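PDB 5M31: appr-1-p processing domain protein from Thermus aquaticus Y51MC23, which is a member of the macro domain family, a compact fold in which a mixed beta-sheet is packed between helices. Local coordinates for residues L27-M37 / F45-Y56; P81-T89 / L109-V118. All blocks are in the same frame, centred on the assembly; numbering follows the deposited sequence. Where two conformers were deposited one is given.

Contact 1. Residues L27-M37 / F45-Y56; sequences LVNTVNTVGVM and FKRAFPDNYQAY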
loop_
_atom_site.group_PDB
_atom_site.type_symbol
_atom_site.label_atom_id
_atom_site.label_comp_id
_atom_site.label_asym_id
_atom_site.label_seq_id
_atom_site.Cartn_x
_atom_site.Cartn_y
_atom_site.Cartn_z
ATOM N N LEU A 27 -7.046 1.380 1.102
ATOM C CA LEU A 27 -5.844 2.207 1.083
ATOM C C LEU A 27 -4.620 1.334 1.215
ATOM O O LEU A 27 -4.591 0.385 2.007
ATOM C CB LEU A 27 -5.829 3.197 2.230
ATOM C CG LEU A 27 -6.948 4.245 2.258
ATOM C CD1 LEU A 27 -6.718 5.163 3.457
ATOM C CD2 LEU A 27 -7.067 5.032 0.965
ATOM N N VAL A 28 -3.598 1.727 0.495
ATOM C CA VAL A 28 -2.240 1.113 0.672
ATOM C C VAL A 28 -1.364 1.965 1.579
ATOM O O VAL A 28 -1.199 3.173 1.354
ATOM C CB VAL A 28 -1.554 0.933 -0.704
ATOM C CG1 VAL A 28 -0.165 0.355 -0.522
ATOM C CG2 VAL A 28 -2.408 0.051 -1.605
ATOM N N ASN A 29 -0.792 1.299 2.565
ATOM C CA ASN A 29 0.165 1.852 3.524
ATOM C C ASN A 29 1.501 1.194 3.218
ATOM O O ASN A 29 1.557 -0.014 3.068
ATOM C CB ASN A 29 -0.272 1.416 4.902
ATOM C CG ASN A 29 0.607 1.928 5.982
ATOM O OD1 ASN A 29 1.250 2.938 5.827
ATOM N ND2 ASN A 29 0.507 1.330 7.139
ATOM N N THR A 30 2.555 1.973 3.131
ATOM C CA THR A 30 3.888 1.420 2.835
ATOM C C THR A 30 4.597 1.147 4.170
ATOM O O THR A 30 4.720 2.050 5.034
ATOM C CB THR A 30 4.690 2.356 1.916
ATOM O OG1 THR A 30 4.545 3.696 2.357
ATOM C CG2 THR A 30 4.227 2.227 0.471
ATOM N N VAL A 31 5.007 -0.110 4.375
ATOM C CA VAL A 31 5.448 -0.538 5.672
ATOM C C VAL A 31 6.803 -1.253 5.579
ATOM O O VAL A 31 7.354 -1.452 4.498
ATOM C CB VAL A 31 4.421 -1.413 6.416
ATOM C CG1 VAL A 31 3.140 -0.632 6.582
ATOM C CG2 VAL A 31 4.195 -2.730 5.676
ATOM N N ASN A 32 7.321 -1.571 6.724
ATOM C CA ASN A 32 8.482 -2.483 6.838
ATOM C C ASN A 32 8.021 -3.769 7.497
ATOM O O ASN A 32 6.806 -3.962 7.749
ATOM C CB ASN A 32 9.575 -1.835 7.661
ATOM C CG ASN A 32 9.100 -1.448 9.064
ATOM O OD1 ASN A 32 8.909 -2.290 9.929
ATOM N ND2 ASN A 32 8.825 -0.162 9.249
ATOM N N THR A 33 8.941 -4.708 7.687
ATOM C CA THR A 33 8.568 -6.031 8.169
ATOM C C THR A 33 8.900 -6.241 9.624
ATOM O O THR A 33 8.746 -7.348 10.135
ATOM C CB THR A 33 9.246 -7.131 7.343
ATOM O OG1 THR A 33 10.651 -7.120 7.637
ATOM C CG2 THR A 33 8.965 -6.942 5.855
ATOM N N VAL A 34 9.396 -5.214 10.287
ATOM C CA VAL A 34 9.798 -5.329 11.706
ATOM C C VAL A 34 8.838 -4.719 12.741
ATOM O O VAL A 34 9.116 -4.766 13.929
ATOM C CB VAL A 34 11.274 -4.871 11.912
ATOM C CG1 VAL A 34 12.154 -5.637 10.948
ATOM C CG2 VAL A 34 11.448 -3.372 11.715
ATOM N N GLY A 35 7.693 -4.215 12.300
ATOM C CA GLY A 35 6.601 -3.908 13.213
ATOM C C GLY A 35 6.625 -2.504 13.733
ATOM O O GLY A 35 6.078 -2.230 14.792
ATOM N N VAL A 36 7.209 -1.591 12.946
ATOM C CA VAL A 36 7.315 -0.190 13.327
ATOM C C VAL A 36 6.638 0.729 12.293
ATOM O O VAL A 36 6.860 0.595 11.077
ATOM C CB VAL A 36 8.813 0.155 13.463
ATOM C CG1 VAL A 36 9.029 1.651 13.563
ATOM C CG2 VAL A 36 9.378 -0.578 14.657
ATOM N N MET A 37 5.767 1.624 12.760
ATOM C CA MET A 37 5.217 2.651 11.880
ATOM C C MET A 37 5.599 3.981 12.479
ATOM O O MET A 37 4.832 4.575 13.218
ATOM C CB MET A 37 3.676 2.513 11.754
ATOM C CG MET A 37 3.240 1.253 11.039
ATOM S SD MET A 37 1.509 1.528 10.521
ATOM C CE MET A 37 1.067 -0.170 10.185
ATOM N N PHE A 45 -0.674 6.610 8.821
ATOM C CA PHE A 45 -1.561 5.444 8.973
ATOM C C PHE A 45 -1.677 4.978 10.404
ATOM O O PHE A 45 -2.774 4.642 10.851
ATOM C CB PHE A 45 -1.149 4.292 8.033
ATOM C CG PHE A 45 -1.757 4.406 6.652
ATOM C CD1 PHE A 45 -1.155 5.201 5.689
ATOM C CD2 PHE A 45 -2.896 3.734 6.315
ATOM C CE1 PHE A 45 -1.702 5.310 4.407
ATOM C CE2 PHE A 45 -3.411 3.810 5.039
ATOM C CZ PHE A 45 -2.844 4.579 4.088
ATOM N N LYS A 46 -0.578 4.956 11.150
ATOM C CA LYS A 46 -0.657 4.557 12.564
ATOM C C LYS A 46 -1.640 5.427 13.334
ATOM O O LYS A 46 -2.479 4.918 14.071
ATOM C CB LYS A 46 0.662 4.647 13.243
ATOM C CG LYS A 46 0.586 4.206 14.677
ATOM C CD LYS A 46 1.956 3.973 15.267
ATOM C CE LYS A 46 2.750 5.248 15.385
ATOM N NZ LYS A 46 4.086 4.975 15.977
ATOM N N ARG A 47 -1.497 6.739 13.141
ATOM C CA ARG A 47 -2.375 7.760 13.833
ATOM C C ARG A 47 -3.845 7.680 13.395
ATOM O O ARG A 47 -4.732 7.766 14.238
ATOM C CB ARG A 47 -1.740 9.172 13.708
ATOM C CG ARG A 47 -0.356 9.215 14.330
ATOM C CD ARG A 47 0.221 10.543 14.749
ATOM N NE ARG A 47 0.773 11.313 13.644
ATOM C CZ ARG A 47 1.865 12.075 13.701
ATOM N NH1 ARG A 47 2.657 12.094 14.774
ATOM N NH2 ARG A 47 2.214 12.780 12.634
ATOM N N ALA A 48 -4.103 7.435 12.096
ATOM C CA ALA A 48 -5.457 7.422 11.534
ATOM C C ALA A 48 -6.134 6.101 11.770
ATOM O O ALA A 48 -7.364 6.016 11.790
ATOM C CB ALA A 48 -5.379 7.685 10.037
ATOM N N PHE A 49 -5.324 5.022 11.820
ATOM C CA PHE A 49 -5.858 3.688 11.843
ATOM C C PHE A 49 -5.202 2.823 12.910
ATOM O O PHE A 49 -4.504 1.800 12.601
ATOM C CB PHE A 49 -5.721 3.038 10.450
ATOM C CG PHE A 49 -6.448 3.775 9.364
ATOM C CD1 PHE A 49 -7.832 3.730 9.273
ATOM C CD2 PHE A 49 -5.746 4.491 8.399
ATOM C CE1 PHE A 49 -8.490 4.444 8.290
ATOM C CE2 PHE A 49 -6.382 5.159 7.389
ATOM C CZ PHE A 49 -7.779 5.133 7.324
ATOM N N PRO A 50 -5.508 3.124 14.177
ATOM C CA PRO A 50 -4.836 2.374 15.241
ATOM C C PRO A 50 -5.095 0.845 15.252
ATOM O O PRO A 50 -4.205 0.060 15.613
ATOM C CB PRO A 50 -5.334 3.037 16.529
ATOM C CG PRO A 50 -6.536 3.837 16.159
ATOM C CD PRO A 50 -6.437 4.149 14.700
ATOM N N ASP A 51 -6.308 0.410 14.935
ATOM C CA ASP A 51 -6.578 -1.024 14.945
ATOM C C ASP A 51 -5.749 -1.792 13.875
ATOM O O ASP A 51 -5.284 -2.908 14.122
ATOM C CB ASP A 51 -8.062 -1.287 14.736
ATOM C CG ASP A 51 -8.905 -0.740 15.858
ATOM O OD1 ASP A 51 -8.352 -0.316 16.935
ATOM O OD2 ASP A 51 -10.123 -0.804 15.717
ATOM N N ASN A 52 -5.553 -1.158 12.715
ATOM C CA ASN A 52 -4.665 -1.684 11.668
ATOM C C ASN A 52 -3.252 -1.771 12.185
ATOM O O ASN A 52 -2.594 -2.787 11.987
ATOM C CB ASN A 52 -4.699 -0.829 10.437
ATOM C CG ASN A 52 -3.744 -1.280 9.372
ATOM O OD1 ASN A 52 -3.917 -2.309 8.744
ATOM N ND2 ASN A 52 -2.652 -0.506 9.218
ATOM N N TYR A 53 -2.808 -0.728 12.891
ATOM C CA TYR A 53 -1.433 -0.744 13.425
ATOM C C TYR A 53 -1.224 -1.892 14.395
ATOM O O TYR A 53 -0.258 -2.677 14.259
ATOM C CB TYR A 53 -1.120 0.578 14.097
ATOM C CG TYR A 53 0.206 0.562 14.840
ATOM C CD1 TYR A 53 1.393 0.465 14.154
ATOM C CD2 TYR A 53 0.250 0.519 16.229
ATOM C CE1 TYR A 53 2.599 0.341 14.826
ATOM C CE2 TYR A 53 1.460 0.471 16.897
ATOM C CZ TYR A 53 2.625 0.426 16.178
ATOM O OH TYR A 53 3.843 0.325 16.838
ATOM N N GLN A 54 -2.164 -2.085 15.319
ATOM C CA GLN A 54 -2.020 -3.199 16.276
ATOM C C GLN A 54 -2.054 -4.534 15.579
ATOM O O GLN A 54 -1.286 -5.422 15.904
ATOM C CB GLN A 54 -3.107 -3.153 17.375
ATOM C CG GLN A 54 -3.013 -1.952 18.352
ATOM C CD GLN A 54 -1.644 -1.749 19.042
ATOM O OE1 GLN A 54 -0.891 -2.694 19.307
ATOM N NE2 GLN A 54 -1.347 -0.491 19.375
ATOM N N ALA A 55 -2.974 -4.697 14.612
ATOM C CA ALA A 55 -3.011 -5.947 13.842
ATOM C C ALA A 55 -1.720 -6.210 13.085
ATOM O O ALA A 55 -1.206 -7.355 13.075
ATOM C CB ALA A 55 -4.191 -5.945 12.888
ATOM N N TYR A 56 -1.167 -5.142 12.520
ATOM C CA TYR A 56 0.117 -5.189 11.810
ATOM C C TYR A 56 1.261 -5.596 12.726
ATOM O O TYR A 56 2.112 -6.444 12.371
ATOM C CB TYR A 56 0.392 -3.849 11.152
ATOM C CG TYR A 56 1.835 -3.582 10.823
ATOM C CD1 TYR A 56 2.418 -4.043 9.628
ATOM C CD2 TYR A 56 2.596 -2.836 11.676
ATOM C CE1 TYR A 56 3.761 -3.784 9.319
ATOM C CE2 TYR A 56 3.905 -2.590 11.395
ATOM C CZ TYR A 56 4.481 -3.000 10.206
ATOM O OH TYR A 56 5.881 -2.727 10.034
HETATM O O HOH W 1 5.905 0.369 8.812
HETATM O O HOH W 2 5.578 1.994 15.558
#
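With CG of Tyr56 turned away from the backbone N (chi1 159°), the ring reaches from helix 50-61 to the loop after strand 26-31. Met37 is extended beyond CG, and this lays its methyl over one face of that ring. Met37 CE lies 3.4 Å from Tyr56 CD2, offset toward the rim, in a CH-pi contact. The sulfur lies obliquely to the Tyr56 ring and at the edge of the Tyr53 ring, a Met-aromatic contact with each.

The Tyr56 hydroxyl donates to Asn32 O at 2.8 Å, approaching from above the carbonyl plane. A weak bond from Gly35 N also reaches this hydroxyl. Asn32 OD1 accepts from Val34 N on a lone pair, which makes an Asx turn. Asn32 ND2 donates to Val36 O at 2.8 Å, so the amide ties the turn to Val36 further along the loop.

Lys46 bends at chi3 (67°) and brings NZ to Met37 O at 2.9 Å. Its CD lies over the centre of the Tyr53 ring. Water 2 joins Met37 N to the Tyr53 hydroxyl.

Deeper in, the Asn29 amide stacks on Phe45, with planes 16° apart and CB over the ring centre. Asn29 ND2 is held by Asn86, while the buried OD1 has no polar partner and lies 3.3 Å from Phe45 CD1. Leu27 CB lies at the edge of the Phe45 ring, near its plane. In this macro domain fold, helices 40-48 and 50-61 and the loop after strand 26-31 pack on one face of the central sheet.

Contact 2. Residues P81-T89 / L109-V118; sequences PRYIFNFPT and LVCRIQELRV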
loop_
_atom_site.group_PDB
_atom_site.type_symbol
_atom_site.label_atom_id
_atom_site.label_comp_id
_atom_site.label_asym_id
_atom_site.label_seq_id
_atom_site.Cartn_x
_atom_site.Cartn_y
_atom_site.Cartn_z
ATOM N N PRO A 81 -12.150 3.678 4.585
ATOM C CA PRO A 81 -11.887 2.505 3.751
ATOM C C PRO A 81 -12.142 1.223 4.481
ATOM O O PRO A 81 -12.002 1.155 5.714
ATOM C CB PRO A 81 -10.401 2.628 3.440
ATOM C CG PRO A 81 -9.887 3.362 4.641
ATOM C CD PRO A 81 -10.896 4.373 4.938
ATOM N N ARG A 82 -12.595 0.205 3.756
ATOM C CA ARG A 82 -12.810 -1.081 4.402
ATOM C C ARG A 82 -11.470 -1.778 4.697
ATOM O O ARG A 82 -11.349 -2.447 5.736
ATOM C CB ARG A 82 -13.706 -1.978 3.562
ATOM C CG ARG A 82 -13.700 -3.354 4.105
ATOM C CD ARG A 82 -14.838 -4.192 3.555
ATOM N NE ARG A 82 -14.884 -5.469 4.229
ATOM C CZ ARG A 82 -15.660 -6.481 3.884
ATOM N NH1 ARG A 82 -16.616 -6.329 2.959
ATOM N NH2 ARG A 82 -15.560 -7.598 4.566
ATOM N N TYR A 83 -10.526 -1.678 3.767
ATOM C CA TYR A 83 -9.247 -2.411 3.871
ATOM C C TYR A 83 -8.085 -1.487 3.925
ATOM O O TYR A 83 -8.023 -0.485 3.189
ATOM C CB TYR A 83 -9.053 -3.332 2.669
ATOM C CG TYR A 83 -10.156 -4.345 2.452
ATOM C CD1 TYR A 83 -10.298 -5.435 3.269
ATOM C CD2 TYR A 83 -11.055 -4.166 1.440
ATOM C CE1 TYR A 83 -11.282 -6.374 3.043
ATOM C CE2 TYR A 83 -12.095 -5.059 1.241
ATOM C CZ TYR A 83 -12.181 -6.167 2.039
ATOM O OH TYR A 83 -13.215 -7.099 1.827
ATOM N N ILE A 84 -7.132 -1.863 4.773
ATOM C CA ILE A 84 -5.772 -1.295 4.766
ATOM C C ILE A 84 -4.806 -2.355 4.256
ATOM O O ILE A 84 -4.806 -3.446 4.795
ATOM C CB ILE A 84 -5.343 -0.853 6.153
ATOM C CG1 ILE A 84 -6.369 0.090 6.806
ATOM C CG2 ILE A 84 -3.967 -0.136 6.048
ATOM C CD1 ILE A 84 -6.590 1.369 6.078
ATOM N N PHE A 85 -4.146 -2.088 3.111
ATOM C CA PHE A 85 -3.218 -3.010 2.482
ATOM C C PHE A 85 -1.810 -2.547 2.890
ATOM O O PHE A 85 -1.350 -1.519 2.366
ATOM C CB PHE A 85 -3.293 -2.943 0.991
ATOM C CG PHE A 85 -4.443 -3.745 0.354
ATOM C CD1 PHE A 85 -5.704 -3.801 0.877
ATOM C CD2 PHE A 85 -4.250 -4.301 -0.880
ATOM C CE1 PHE A 85 -6.749 -4.520 0.200
ATOM C CE2 PHE A 85 -5.255 -4.981 -1.565
ATOM C CZ PHE A 85 -6.503 -5.113 -0.997
ATOM N N ASN A 86 -1.209 -3.278 3.820
ATOM C CA ASN A 86 0.079 -2.897 4.408
ATOM C C ASN A 86 1.135 -3.555 3.522
ATOM O O ASN A 86 1.316 -4.755 3.560
ATOM C CB ASN A 86 0.182 -3.300 5.867
ATOM C CG ASN A 86 -0.845 -2.618 6.761
ATOM O OD1 ASN A 86 -0.695 -1.444 7.142
ATOM N ND2 ASN A 86 -1.984 -3.342 7.030
ATOM N N PHE A 87 1.736 -2.713 2.680
ATOM C CA PHE A 87 2.640 -3.122 1.530
ATOM C C PHE A 87 4.080 -2.931 1.983
ATOM O O PHE A 87 4.528 -1.812 2.114
ATOM C CB PHE A 87 2.278 -2.167 0.358
ATOM C CG PHE A 87 2.966 -2.437 -0.939
ATOM C CD1 PHE A 87 4.326 -2.292 -1.084
ATOM C CD2 PHE A 87 2.238 -2.643 -2.075
ATOM C CE1 PHE A 87 4.953 -2.441 -2.310
ATOM C CE2 PHE A 87 2.844 -2.751 -3.323
ATOM C CZ PHE A 87 4.201 -2.669 -3.433
ATOM N N PRO A 88 4.806 -4.021 2.205
ATOM C CA PRO A 88 6.189 -3.862 2.621
ATOM C C PRO A 88 7.081 -3.331 1.479
ATOM O O PRO A 88 7.072 -3.879 0.394
ATOM C CB PRO A 88 6.593 -5.308 3.034
ATOM C CG PRO A 88 5.319 -6.026 3.195
ATOM C CD PRO A 88 4.388 -5.426 2.235
ATOM N N THR A 89 7.893 -2.299 1.727
ATOM C CA THR A 89 8.793 -1.821 0.701
ATOM C C THR A 89 10.215 -1.999 1.142
ATOM O O THR A 89 11.108 -1.670 0.421
ATOM C CB THR A 89 8.636 -0.336 0.407
ATOM O OG1 THR A 89 8.933 0.419 1.578
ATOM C CG2 THR A 89 7.205 0.019 -0.012
ATOM N N LEU A 109 -0.127 -7.075 -4.736
ATOM C CA LEU A 109 -1.235 -6.101 -4.680
ATOM C C LEU A 109 -2.359 -6.505 -5.614
ATOM O O LEU A 109 -3.546 -6.497 -5.229
ATOM C CB LEU A 109 -0.714 -4.737 -5.028
ATOM C CG LEU A 109 -1.735 -3.586 -4.992
ATOM C CD1 LEU A 109 -2.407 -3.512 -3.651
ATOM C CD2 LEU A 109 -0.986 -2.312 -5.294
ATOM N N VAL A 110 -2.007 -6.885 -6.822
ATOM C CA VAL A 110 -2.962 -7.401 -7.774
ATOM C C VAL A 110 -3.655 -8.622 -7.188
ATOM O O VAL A 110 -4.917 -8.690 -7.182
ATOM C CB VAL A 110 -2.319 -7.748 -9.103
ATOM C CG1 VAL A 110 -3.248 -8.555 -10.012
ATOM C CG2 VAL A 110 -1.878 -6.456 -9.771
ATOM N N CYS A 111 -2.884 -9.553 -6.632
ATOM C CA CYS A 111 -3.461 -10.753 -5.981
ATOM C C CYS A 111 -4.508 -10.403 -4.933
ATOM O O CYS A 111 -5.607 -10.981 -4.928
ATOM C CB CYS A 111 -2.372 -11.572 -5.323
ATOM S SG CYS A 111 -1.245 -12.263 -6.540
ATOM N N ARG A 112 -4.207 -9.469 -4.030
ATOM C CA ARG A 112 -5.114 -9.186 -2.906
ATOM C C ARG A 112 -6.349 -8.445 -3.393
ATOM O O ARG A 112 -7.439 -8.666 -2.872
ATOM C CB ARG A 112 -4.461 -8.327 -1.840
ATOM C CG ARG A 112 -3.506 -9.035 -0.879
ATOM C CD ARG A 112 -3.707 -10.509 -0.655
ATOM N NE ARG A 112 -4.798 -10.838 0.258
ATOM C CZ ARG A 112 -4.724 -10.767 1.590
ATOM N NH1 ARG A 112 -3.567 -10.545 2.168
ATOM N NH2 ARG A 112 -5.815 -10.966 2.345
ATOM N N ILE A 113 -6.163 -7.545 -4.350
ATOM C CA ILE A 113 -7.315 -6.812 -4.958
ATOM C C ILE A 113 -8.288 -7.834 -5.532
ATOM O O ILE A 113 -9.548 -7.778 -5.263
ATOM C CB ILE A 113 -6.798 -5.817 -6.028
ATOM C CG1 ILE A 113 -6.076 -4.652 -5.329
ATOM C CG2 ILE A 113 -7.941 -5.379 -6.941
ATOM C CD1 ILE A 113 -5.367 -3.765 -6.320
ATOM N N GLN A 114 -7.760 -8.794 -6.270
ATOM C CA GLN A 114 -8.603 -9.817 -6.902
ATOM C C GLN A 114 -9.246 -10.729 -5.904
ATOM O O GLN A 114 -10.484 -10.973 -6.026
ATOM C CB GLN A 114 -7.804 -10.500 -8.030
ATOM C CG GLN A 114 -7.591 -9.416 -9.098
ATOM C CD GLN A 114 -7.088 -9.867 -10.436
ATOM O OE1 GLN A 114 -6.316 -10.823 -10.550
ATOM N NE2 GLN A 114 -7.526 -9.128 -11.508
ATOM N N GLU A 115 -8.499 -11.201 -4.910
ATOM C CA GLU A 115 -8.999 -12.104 -3.838
ATOM C C GLU A 115 -10.185 -11.491 -3.118
ATOM O O GLU A 115 -11.197 -12.179 -2.867
ATOM C CB GLU A 115 -7.926 -12.413 -2.779
ATOM C CG GLU A 115 -6.853 -13.404 -3.213
ATOM C CD GLU A 115 -5.637 -13.465 -2.327
ATOM O OE1 GLU A 115 -5.492 -12.683 -1.341
ATOM O OE2 GLU A 115 -4.677 -14.175 -2.707
ATOM N N LEU A 116 -10.062 -10.201 -2.826
ATOM C CA LEU A 116 -11.001 -9.490 -2.000
ATOM C C LEU A 116 -12.065 -8.768 -2.834
ATOM O O LEU A 116 -12.983 -8.187 -2.253
ATOM C CB LEU A 116 -10.295 -8.509 -1.076
ATOM C CG LEU A 116 -9.429 -9.173 -0.010
ATOM C CD1 LEU A 116 -8.475 -8.198 0.635
ATOM C CD2 LEU A 116 -10.321 -9.852 1.028
ATOM N N ARG A 117 -11.991 -8.872 -4.167
ATOM C CA ARG A 117 -12.950 -8.227 -5.081
ATOM C C ARG A 117 -13.056 -6.727 -4.759
ATOM O O ARG A 117 -14.133 -6.112 -4.816
ATOM C CB ARG A 117 -14.312 -8.945 -5.051
ATOM C CG ARG A 117 -14.149 -10.469 -5.084
ATOM C CD ARG A 117 -15.419 -11.233 -4.788
ATOM N NE ARG A 117 -15.134 -12.669 -4.758
ATOM C CZ ARG A 117 -16.038 -13.623 -4.509
ATOM N NH1 ARG A 117 -17.329 -13.313 -4.263
ATOM N NH2 ARG A 117 -15.663 -14.913 -4.539
ATOM N N VAL A 118 -11.895 -6.133 -4.501
ATOM C CA VAL A 118 -11.819 -4.676 -4.270
ATOM C C VAL A 118 -12.038 -3.904 -5.552
ATOM O O VAL A 118 -11.502 -4.279 -6.602
ATOM C CB VAL A 118 -10.428 -4.329 -3.672
ATOM C CG1 VAL A 118 -10.165 -2.843 -3.722
ATOM C CG2 VAL A 118 -10.378 -4.846 -2.261
HETATM O O HOH W 3 -14.526 -6.552 -0.674
#
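Phe85 points from strand 83-88 into the side of helix 99-116 and meets it along the ring's rim from CD2 to CE1, all obliquely. Leu109 crosses it at about a right angle, and Leu109 CD1 comes to 3.4 Å from Phe85 CD2. Arg112 uses its CB, 3.4 Å from Phe85 CE2. Its chain then bends away from the ring. Ile113 CG1 touches Phe85 CE2 as well. The Leu116 side chain runs against that of Phe85, with Leu116 CD1 4.0 Å from Phe85 CZ.

Strand 83-88 and helix residues 109-116 run nearly antiparallel, at 160°, with the axes of these segments 10.7 Å apart at the closest point. This is the helix-on-sheet layer of the macro domain's alpha/beta/alpha sandwich. Ile121 of strand 120-123, one strand beyond 26-31, packs on Phe85, Leu109 and Ile113.

The Tyr83 ring is clamped between two side chains. Arg82 CG lies over the centre of one face. Leu116 CD1 lies over the opposite face, toward the rim. Val118 slides past the ring antiparallel to it, with CG2 3.8 Å from Tyr83 CD2. A Schellman motif at Arg117 ends the helix and turns the chain toward Val118. Water 3, in the plane of the Tyr83 ring, connects the hydroxyl to Leu116 O. At the other end of the strand, Leu109 CD2 approaches the Phe87 ring at its edge, 4.3 Å from Phe87 CE2.

How the contacts relate
After strand 11-15 at one edge of the sheet, the chain enters strand 26-31. Contact 1 closes a short loop when helices 40-48 and 50-61 fold back against this strand and the loop after it. The chain then adds strand 71-74 at the other edge and enters strand 83-88, where contact 2 opens. Contact 2 closes when helix 99-116 returns along that strand. The two loops follow in series and neither nests nor crosses. They meet in the sheet, where strands 26-31 and 83-88 are parallel neighbours joined by backbone bonds. Asn86 faces the other way from Phe85 and Phe87 and bonds to Asn29 and Asn52 of contact 1.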